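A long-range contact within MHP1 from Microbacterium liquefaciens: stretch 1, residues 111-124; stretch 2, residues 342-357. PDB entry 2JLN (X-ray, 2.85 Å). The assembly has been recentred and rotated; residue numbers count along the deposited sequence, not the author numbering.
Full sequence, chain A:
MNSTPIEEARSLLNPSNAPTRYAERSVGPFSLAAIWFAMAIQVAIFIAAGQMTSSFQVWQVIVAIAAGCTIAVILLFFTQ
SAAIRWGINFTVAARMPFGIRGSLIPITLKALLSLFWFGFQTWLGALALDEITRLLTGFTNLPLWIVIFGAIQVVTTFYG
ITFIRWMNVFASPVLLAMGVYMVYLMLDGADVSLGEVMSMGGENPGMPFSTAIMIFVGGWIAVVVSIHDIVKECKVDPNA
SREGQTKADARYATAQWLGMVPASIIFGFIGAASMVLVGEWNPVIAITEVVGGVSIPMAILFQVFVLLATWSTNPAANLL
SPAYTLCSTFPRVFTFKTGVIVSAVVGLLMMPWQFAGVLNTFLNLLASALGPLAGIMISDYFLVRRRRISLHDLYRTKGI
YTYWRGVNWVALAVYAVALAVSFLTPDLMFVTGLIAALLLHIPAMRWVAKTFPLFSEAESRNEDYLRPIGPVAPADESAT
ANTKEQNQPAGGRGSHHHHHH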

ATOM      1  N   ALA A 111       6.617   9.594  -1.280  1.00 59.42           N
ATOM      2  CA  ALA A 111       6.025   9.875  -2.580  1.00 54.46           C
ATOM      3  C   ALA A 111       6.925   9.377  -3.703  1.00 56.25           C
ATOM      4  O   ALA A 111       6.422   9.051  -4.769  1.00 60.28           O
ATOM      5  CB  ALA A 111       5.719  11.354  -2.739  1.00 51.31           C
ATOM      6  N   LEU A 112       8.243   9.313  -3.462  1.00 56.70           N
ATOM      7  CA  LEU A 112       9.218   8.792  -4.451  1.00 59.32           C
ATOM      8  C   LEU A 112       9.109   7.277  -4.751  1.00 58.65           C
ATOM      9  O   LEU A 112       9.075   6.871  -5.915  1.00 57.83           O
ATOM     10  CB  LEU A 112      10.667   9.141  -4.059  1.00 61.69           C
ATOM     11  CG  LEU A 112      11.141  10.568  -4.385  1.00 69.41           C
ATOM     12  CD1 LEU A 112      12.483  10.894  -3.719  1.00 64.42           C
ATOM     13  CD2 LEU A 112      11.193  10.829  -5.903  1.00 66.23           C
ATOM     14  N   LEU A 113       9.082   6.448  -3.713  1.00 54.77           N
ATOM     15  CA  LEU A 113       8.770   5.042  -3.908  1.00 57.46           C
ATOM     16  C   LEU A 113       7.478   4.858  -4.705  1.00 58.12           C
ATOM     17  O   LEU A 113       7.452   4.142  -5.703  1.00 62.01           O
ATOM     18  CB  LEU A 113       8.603   4.328  -2.579  1.00 56.86           C
ATOM     19  CG  LEU A 113       9.848   3.972  -1.803  1.00 62.45           C
ATOM     20  CD1 LEU A 113       9.469   2.939  -0.747  1.00 66.78           C
ATOM     21  CD2 LEU A 113      10.884   3.432  -2.750  1.00 65.80           C
ATOM     22  N   SER A 114       6.403   5.483  -4.242  1.00 54.50           N
ATOM     23  CA  SER A 114       5.092   5.284  -4.824  1.00 53.21           C
ATOM     24  C   SER A 114       5.104   5.580  -6.310  1.00 55.19           C
ATOM     25  O   SER A 114       4.610   4.781  -7.111  1.00 54.86           O
ATOM     26  CB  SER A 114       4.065   6.169  -4.117  1.00 56.15           C
ATOM     27  OG  SER A 114       3.372   5.436  -3.125  1.00 59.44           O
ATOM     28  N   LEU A 115       5.671   6.733  -6.668  1.00 55.28           N
ATOM     29  CA  LEU A 115       5.786   7.181  -8.053  1.00 52.47           C
ATOM     30  C   LEU A 115       6.617   6.229  -8.913  1.00 58.55           C
ATOM     31  O   LEU A 115       6.278   5.974 -10.065  1.00 61.63           O
ATOM     32  CB  LEU A 115       6.428   8.557  -8.084  1.00 53.81           C
ATOM     33  CG  LEU A 115       5.468   9.710  -7.883  1.00 53.34           C
ATOM     34  CD1 LEU A 115       6.125  11.021  -8.342  1.00 45.60           C
ATOM     35  CD2 LEU A 115       4.197   9.389  -8.659  1.00 50.55           C
ATOM     36  N   PHE A 116       7.723   5.730  -8.363  1.00 59.32           N
ATOM     37  CA  PHE A 116       8.515   4.712  -9.034  1.00 59.91           C
ATOM     38  C   PHE A 116       7.654   3.488  -9.380  1.00 61.84           C
ATOM     39  O   PHE A 116       7.463   3.161 -10.558  1.00 62.02           O
ATOM     40  CB  PHE A 116       9.697   4.293  -8.159  1.00 59.73           C
ATOM     41  CG  PHE A 116      10.608   3.265  -8.800  1.00 65.81           C
ATOM     42  CD1 PHE A 116      10.424   1.903  -8.559  1.00 66.54           C
ATOM     43  CD2 PHE A 116      11.653   3.662  -9.634  1.00 65.37           C
ATOM     44  CE1 PHE A 116      11.260   0.953  -9.150  1.00 68.33           C
ATOM     45  CE2 PHE A 116      12.494   2.731 -10.216  1.00 68.96           C
ATOM     46  CZ  PHE A 116      12.293   1.368  -9.977  1.00 73.92           C
ATOM     47  N   TRP A 117       7.131   2.815  -8.361  1.00 57.62           N
ATOM     48  CA  TRP A 117       6.358   1.618  -8.609  1.00 56.13           C
ATOM     49  C   TRP A 117       5.144   1.832  -9.505  1.00 55.71           C
ATOM     50  O   TRP A 117       4.768   0.924 -10.237  1.00 56.90           O
ATOM     51  CB  TRP A 117       5.966   0.944  -7.308  1.00 58.34           C
ATOM     52  CG  TRP A 117       7.138   0.408  -6.567  1.00 61.15           C
ATOM     53  CD1 TRP A 117       7.554   0.777  -5.327  1.00 64.39           C
ATOM     54  CD2 TRP A 117       8.060  -0.586  -7.023  1.00 64.23           C
ATOM     55  NE1 TRP A 117       8.672   0.068  -4.969  1.00 68.19           N
ATOM     56  CE2 TRP A 117       9.011  -0.772  -5.996  1.00 67.27           C
ATOM     57  CE3 TRP A 117       8.183  -1.331  -8.202  1.00 67.12           C
ATOM     58  CZ2 TRP A 117      10.072  -1.672  -6.110  1.00 63.95           C
ATOM     59  CZ3 TRP A 117       9.237  -2.220  -8.320  1.00 66.32           C
ATOM     60  CH2 TRP A 117      10.169  -2.381  -7.276  1.00 66.23           C
ATOM     61  N   PHE A 118       4.533   3.012  -9.471  1.00 53.62           N
ATOM     62  CA  PHE A 118       3.468   3.300 -10.430  1.00 51.70           C
ATOM     63  C   PHE A 118       3.888   3.092 -11.910  1.00 54.77           C
ATOM     64  O   PHE A 118       3.127   2.537 -12.701  1.00 53.35           O
ATOM     65  CB  PHE A 118       2.887   4.705 -10.265  1.00 47.70           C
ATOM     66  CG  PHE A 118       1.957   5.078 -11.385  1.00 50.04           C
ATOM     67  CD1 PHE A 118       0.666   4.553 -11.435  1.00 51.45           C
ATOM     68  CD2 PHE A 118       2.385   5.882 -12.427  1.00 47.13           C
ATOM     69  CE1 PHE A 118      -0.185   4.843 -12.473  1.00 46.11           C
ATOM     70  CE2 PHE A 118       1.535   6.192 -13.463  1.00 45.62           C
ATOM     71  CZ  PHE A 118       0.248   5.666 -13.487  1.00 48.66           C
ATOM     72  N   GLY A 119       5.082   3.552 -12.286  1.00 57.81           N
ATOM     73  CA  GLY A 119       5.597   3.353 -13.641  1.00 60.85           C
ATOM     74  C   GLY A 119       6.039   1.919 -13.963  1.00 62.71           C
ATOM     75  O   GLY A 119       5.945   1.452 -15.103  1.00 60.92           O
ATOM     76  N   PHE A 120       6.520   1.202 -12.956  1.00 59.56           N
ATOM     77  CA  PHE A 120       6.849  -0.186 -13.162  1.00 58.76           C
ATOM     78  C   PHE A 120       5.598  -0.977 -13.525  1.00 61.69           C
ATOM     79  O   PHE A 120       5.585  -1.697 -14.513  1.00 64.89           O
ATOM     80  CB  PHE A 120       7.524  -0.781 -11.930  1.00 65.70           C
ATOM     81  CG  PHE A 120       8.121  -2.139 -12.173  1.00 66.35           C
ATOM     82  CD1 PHE A 120       9.186  -2.286 -13.048  1.00 63.54           C
ATOM     83  CD2 PHE A 120       7.608  -3.266 -11.534  1.00 69.95           C
ATOM     84  CE1 PHE A 120       9.726  -3.531 -13.289  1.00 71.07           C
ATOM     85  CE2 PHE A 120       8.142  -4.533 -11.768  1.00 69.42           C
ATOM     86  CZ  PHE A 120       9.205  -4.665 -12.646  1.00 72.30           C
ATOM     87  N   GLN A 121       4.539  -0.851 -12.735  1.00 59.24           N
ATOM     88  CA  GLN A 121       3.324  -1.609 -13.012  1.00 56.40           C
ATOM     89  C   GLN A 121       2.592  -1.112 -14.258  1.00 57.57           C
ATOM     90  O   GLN A 121       1.876  -1.881 -14.910  1.00 57.05           O
ATOM     91  CB  GLN A 121       2.402  -1.575 -11.805  1.00 53.89           C
ATOM     92  CG  GLN A 121       3.114  -1.966 -10.546  1.00 56.05           C
ATOM     93  CD  GLN A 121       2.596  -3.239  -9.939  1.00 55.25           C
ATOM     94  OE1 GLN A 121       2.494  -3.334  -8.726  1.00 61.27           O
ATOM     95  NE2 GLN A 121       2.267  -4.226 -10.766  1.00 56.14           N
ATOM     96  N   THR A 122       2.766   0.165 -14.594  1.00 56.37           N
ATOM     97  CA  THR A 122       2.149   0.683 -15.802  1.00 57.55           C
ATOM     98  C   THR A 122       2.750  -0.086 -16.952  1.00 58.93           C
ATOM     99  O   THR A 122       2.063  -0.431 -17.907  1.00 61.61           O
ATOM    100  CB  THR A 122       2.334   2.213 -15.985  1.00 59.11           C
ATOM    101  OG1 THR A 122       1.414   2.908 -15.135  1.00 56.96           O
ATOM    102  CG2 THR A 122       2.039   2.628 -17.431  1.00 59.17           C
ATOM    103  N   TRP A 123       4.036  -0.384 -16.821  1.00 58.07           N
ATOM    104  CA  TRP A 123       4.769  -1.193 -17.795  1.00 61.56           C
ATOM    105  C   TRP A 123       4.215  -2.623 -17.990  1.00 61.82           C
ATOM    106  O   TRP A 123       3.947  -3.029 -19.121  1.00 61.12           O
ATOM    107  CB  TRP A 123       6.240  -1.217 -17.387  1.00 63.28           C
ATOM    108  CG  TRP A 123       7.207  -1.919 -18.296  1.00 66.62           C
ATOM    109  CD1 TRP A 123       7.562  -1.561 -19.574  1.00 67.72           C
ATOM    110  CD2 TRP A 123       8.010  -3.061 -17.962  1.00 69.44           C
ATOM    111  NE1 TRP A 123       8.512  -2.431 -20.059  1.00 68.00           N
ATOM    112  CE2 TRP A 123       8.810  -3.353 -19.086  1.00 68.86           C
ATOM    113  CE3 TRP A 123       8.136  -3.863 -16.816  1.00 66.06           C
ATOM    114  CZ2 TRP A 123       9.714  -4.416 -19.096  1.00 65.55           C
ATOM    115  CZ3 TRP A 123       9.046  -4.902 -16.827  1.00 62.46           C
ATOM    116  CH2 TRP A 123       9.814  -5.175 -17.960  1.00 61.25           C
ATOM    117  N   LEU A 124       4.042  -3.380 -16.905  1.00 60.51           N
ATOM    118  CA  LEU A 124       3.501  -4.738 -17.011  1.00 60.02           C
ATOM    119  C   LEU A 124       2.146  -4.716 -17.695  1.00 59.66           C
ATOM    120  O   LEU A 124       1.824  -5.586 -18.498  1.00 58.95           O
ATOM    121  CB  LEU A 124       3.341  -5.402 -15.638  1.00 58.44           C
ATOM    122  CG  LEU A 124       4.516  -5.614 -14.691  1.00 60.29           C
ATOM    123  CD1 LEU A 124       4.047  -6.510 -13.593  1.00 58.51           C
ATOM    124  CD2 LEU A 124       5.720  -6.232 -15.387  1.00 64.30           C
TER
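Stretch 2 (342-357) VSAVVGLLMMPWQFAG

Stretch 2 crosses helix 111-124 first as a helix already under way at V342, its axis passing 7.7 Å away at -75°, then, after M351 leaves helical geometry with positive phi, as a 3-10 segment, 352-354, and the start of a new helix at A356. No hydrogen bond joins the stretches; the contact, which buries 816 Å², is mainly apolar packing. At the N-terminal end, L112 only brushes M350 (CD2 to CE, 4.4 Å). L115 points toward stretch 2, its CD1 3.4 Å from V346 CG1 and its CD2 3.3 Å from S343 O; its CA lies 4.7 Å from that of G347, where the backbones come close. F116 takes P352 over one ring face, a CH-pi contact with CB 3.6 Å from the ring centroid, while A356 lies at the ring edge. F118 reaches A344, CE2 to CB 3.6 Å. G119 has no side chain, and P352 occupies the space: an ideal CB here would fall 2.6 Å from P352 CG. G119 O lies 3.3 Å from W353 CE3. F120 sets CE1 4.0 Å from A356 CB and meets W353 CA at its ring edge. T122 OG1 donates a hydrogen bond to F118 O (3.0 Å) one turn back in its own helix, and T122 rests CG2 3.5 Å from L348 CD2. Finally, W123 and W353 form an offset stack, five-membered rings 4.4 Å apart between centroids and planes at 10°.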

ATOM      1  N   VAL A 342      -0.414  15.001 -12.930  1.00 50.13           N
ATOM      2  CA  VAL A 342       1.010  15.274 -12.760  1.00 49.67           C
ATOM      3  C   VAL A 342       1.800  14.094 -12.158  1.00 52.01           C
ATOM      4  O   VAL A 342       2.996  13.974 -12.397  1.00 56.19           O
ATOM      5  CB  VAL A 342       1.264  16.548 -11.920  1.00 49.52           C
ATOM      6  CG1 VAL A 342       2.733  16.677 -11.600  1.00 48.64           C
ATOM      7  CG2 VAL A 342       0.784  17.780 -12.657  1.00 48.91           C
ATOM      8  N   SER A 343       1.152  13.229 -11.380  1.00 51.11           N
ATOM      9  CA  SER A 343       1.850  12.099 -10.757  1.00 50.27           C
ATOM     10  C   SER A 343       2.093  10.956 -11.721  1.00 51.35           C
ATOM     11  O   SER A 343       3.134  10.326 -11.694  1.00 51.17           O
ATOM     12  CB  SER A 343       1.070  11.573  -9.565  1.00 47.06           C
ATOM     13  OG  SER A 343       1.176  12.478  -8.506  1.00 50.28           O
ATOM     14  N   ALA A 344       1.108  10.681 -12.559  1.00 50.30           N
ATOM     15  CA  ALA A 344       1.235   9.631 -13.534  1.00 50.54           C
ATOM     16  C   ALA A 344       2.231  10.038 -14.625  1.00 55.07           C
ATOM     17  O   ALA A 344       2.815   9.182 -15.284  1.00 57.36           O
ATOM     18  CB  ALA A 344      -0.125   9.295 -14.123  1.00 50.16           C
ATOM     19  N   VAL A 345       2.440  11.336 -14.813  1.00 54.78           N
ATOM     20  CA  VAL A 345       3.443  11.798 -15.781  1.00 54.83           C
ATOM     21  C   VAL A 345       4.860  11.748 -15.207  1.00 58.24           C
ATOM     22  O   VAL A 345       5.739  11.138 -15.807  1.00 63.69           O
ATOM     23  CB  VAL A 345       3.153  13.214 -16.322  1.00 54.14           C
ATOM     24  CG1 VAL A 345       4.415  13.846 -16.836  1.00 50.28           C
ATOM     25  CG2 VAL A 345       2.098  13.158 -17.408  1.00 52.00           C
ATOM     26  N   VAL A 346       5.101  12.378 -14.060  1.00 54.62           N
ATOM     27  CA  VAL A 346       6.390  12.192 -13.389  1.00 57.85           C
ATOM     28  C   VAL A 346       6.760  10.695 -13.248  1.00 60.44           C
ATOM     29  O   VAL A 346       7.845  10.268 -13.638  1.00 62.70           O
ATOM     30  CB  VAL A 346       6.429  12.883 -12.018  1.00 55.91           C
ATOM     31  CG1 VAL A 346       7.567  12.325 -11.163  1.00 54.32           C
ATOM     32  CG2 VAL A 346       6.559  14.384 -12.198  1.00 52.91           C
ATOM     33  N   GLY A 347       5.849   9.896 -12.707  1.00 59.33           N
ATOM     34  CA  GLY A 347       6.069   8.463 -12.604  1.00 58.92           C
ATOM     35  C   GLY A 347       6.697   7.861 -13.849  1.00 61.94           C
ATOM     36  O   GLY A 347       7.712   7.184 -13.752  1.00 64.75           O
ATOM     37  N   LEU A 348       6.101   8.117 -15.013  1.00 59.91           N
ATOM     38  CA  LEU A 348       6.579   7.549 -16.273  1.00 62.27           C
ATOM     39  C   LEU A 348       7.881   8.166 -16.815  1.00 68.78           C
ATOM     40  O   LEU A 348       8.652   7.488 -17.493  1.00 75.82           O
ATOM     41  CB  LEU A 348       5.508   7.619 -17.360  1.00 61.03           C
ATOM     42  CG  LEU A 348       4.133   6.960 -17.216  1.00 59.95           C
ATOM     43  CD1 LEU A 348       3.266   7.448 -18.377  1.00 53.68           C
ATOM     44  CD2 LEU A 348       4.180   5.432 -17.161  1.00 53.81           C
ATOM     45  N   LEU A 349       8.143   9.438 -16.548  1.00 67.20           N
ATOM     46  CA  LEU A 349       9.403  10.015 -17.021  1.00 68.05           C
ATOM     47  C   LEU A 349      10.603   9.615 -16.151  1.00 72.56           C
ATOM     48  O   LEU A 349      11.721  10.061 -16.391  1.00 77.09           O
ATOM     49  CB  LEU A 349       9.303  11.538 -17.171  1.00 66.40           C
ATOM     50  CG  LEU A 349       8.387  11.982 -18.319  1.00 68.95           C
ATOM     51  CD1 LEU A 349       8.318  13.487 -18.412  1.00 69.94           C
ATOM     52  CD2 LEU A 349       8.841  11.410 -19.634  1.00 63.17           C
ATOM     53  N   MET A 350      10.372   8.785 -15.135  1.00 73.49           N
ATOM     54  CA  MET A 350      11.477   8.154 -14.408  1.00 75.51           C
ATOM     55  C   MET A 350      11.831   6.866 -15.148  1.00 76.97           C
ATOM     56  O   MET A 350      12.789   6.176 -14.807  1.00 77.94           O
ATOM     57  CB  MET A 350      11.094   7.804 -12.961  1.00 77.01           C
ATOM     58  CG  MET A 350      10.431   8.912 -12.138  1.00 75.61           C
ATOM     59  SD  MET A 350      10.233   8.453 -10.386  1.00 76.58           S
ATOM     60  CE  MET A 350      11.864   8.884  -9.775  1.00 79.29           C
ATOM     61  N   MET A 351      11.032   6.549 -16.162  1.00 76.49           N
ATOM     62  CA  MET A 351      11.190   5.319 -16.929  1.00 79.42           C
ATOM     63  C   MET A 351      11.784   4.210 -16.079  1.00 81.49           C
ATOM     64  O   MET A 351      12.832   3.665 -16.430  1.00 85.48           O
ATOM     65  CB  MET A 351      12.053   5.579 -18.161  1.00 83.71           C
ATOM     66  CG  MET A 351      11.483   6.680 -19.061  1.00 86.75           C
ATOM     67  SD  MET A 351      12.497   7.027 -20.509  1.00103.01           S
ATOM     68  CE  MET A 351      12.456   5.427 -21.326  1.00 94.43           C
ATOM     69  N   PRO A 352      11.103   3.875 -14.961  1.00 82.40           N
ATOM     70  CA  PRO A 352      11.592   3.011 -13.870  1.00 80.92           C
ATOM     71  C   PRO A 352      11.740   1.532 -14.222  1.00 78.74           C
ATOM     72  O   PRO A 352      12.277   0.779 -13.420  1.00 79.85           O
ATOM     73  CB  PRO A 352      10.511   3.183 -12.792  1.00 73.45           C
ATOM     74  CG  PRO A 352       9.284   3.572 -13.566  1.00 73.23           C
ATOM     75  CD  PRO A 352       9.803   4.483 -14.617  1.00 74.74           C
ATOM     76  N   TRP A 353      11.250   1.123 -15.386  1.00 82.28           N
ATOM     77  CA  TRP A 353      11.303  -0.281 -15.789  1.00 83.67           C
ATOM     78  C   TRP A 353      12.699  -0.647 -16.252  1.00 88.31           C
ATOM     79  O   TRP A 353      12.940  -1.782 -16.668  1.00 85.95           O
ATOM     80  CB  TRP A 353      10.286  -0.586 -16.900  1.00 78.70           C
ATOM     81  CG  TRP A 353      10.212   0.471 -17.945  1.00 80.14           C
ATOM     82  CD1 TRP A 353      10.853   0.482 -19.142  1.00 82.32           C
ATOM     83  CD2 TRP A 353       9.465   1.695 -17.871  1.00 77.87           C
ATOM     84  NE1 TRP A 353      10.550   1.642 -19.832  1.00 85.37           N
ATOM     85  CE2 TRP A 353       9.699   2.400 -19.073  1.00 80.06           C
ATOM     86  CE3 TRP A 353       8.632   2.262 -16.907  1.00 72.00           C
ATOM     87  CZ2 TRP A 353       9.124   3.634 -19.336  1.00 76.18           C
ATOM     88  CZ3 TRP A 353       8.064   3.478 -17.168  1.00 75.14           C
ATOM     89  CH2 TRP A 353       8.310   4.157 -18.376  1.00 75.18           C
ATOM     90  N   GLN A 354      13.612   0.320 -16.170  1.00 90.53           N
ATOM     91  CA  GLN A 354      14.998   0.113 -16.586  1.00 93.72           C
ATOM     92  C   GLN A 354      16.034   0.284 -15.459  1.00 95.94           C
ATOM     93  O   GLN A 354      17.238   0.243 -15.697  1.00100.69           O
ATOM     94  CB  GLN A 354      15.323   0.994 -17.796  1.00 93.20           C
ATOM     95  CG  GLN A 354      14.873   0.353 -19.108  1.00 98.16           C
ATOM     96  CD  GLN A 354      14.923   1.299 -20.296  1.00104.49           C
ATOM     97  OE1 GLN A 354      15.079   2.517 -20.138  1.00103.07           O
ATOM     98  NE2 GLN A 354      14.775   0.741 -21.500  1.00102.69           N
ATOM     99  N   PHE A 355      15.556   0.448 -14.231  1.00 95.82           N
ATOM    100  CA  PHE A 355      16.426   0.666 -13.078  1.00 93.00           C
ATOM    101  C   PHE A 355      16.015  -0.239 -11.920  1.00 94.74           C
ATOM    102  O   PHE A 355      16.662  -0.245 -10.872  1.00 93.53           O
ATOM    103  CB  PHE A 355      16.373   2.137 -12.640  1.00 87.31           C
ATOM    104  CG  PHE A 355      16.672   3.095 -13.741  1.00 93.79           C
ATOM    105  CD1 PHE A 355      15.676   3.482 -14.628  1.00 97.56           C
ATOM    106  CD2 PHE A 355      17.952   3.588 -13.921  1.00 95.48           C
ATOM    107  CE1 PHE A 355      15.951   4.360 -15.681  1.00 98.14           C
ATOM    108  CE2 PHE A 355      18.238   4.466 -14.965  1.00100.95           C
ATOM    109  CZ  PHE A 355      17.233   4.853 -15.846  1.00 99.56           C
ATOM    110  N   ALA A 356      14.924  -0.986 -12.098  1.00 96.14           N
ATOM    111  CA  ALA A 356      14.447  -1.894 -11.058  1.00 89.82           C
ATOM    112  C   ALA A 356      15.443  -3.030 -10.911  1.00 93.97           C
ATOM    113  O   ALA A 356      15.734  -3.456  -9.790  1.00 94.26           O
ATOM    114  CB  ALA A 356      13.059  -2.435 -11.393  1.00 83.45           C
ATOM    115  N   GLY A 357      15.970  -3.499 -12.048  1.00 94.20           N
ATOM    116  CA  GLY A 357      16.994  -4.532 -12.073  1.00 90.92           C
ATOM    117  C   GLY A 357      18.198  -4.105 -11.251  1.00 92.63           C
ATOM    118  O   GLY A 357      18.510  -4.713 -10.227  1.00 93.89           O
TER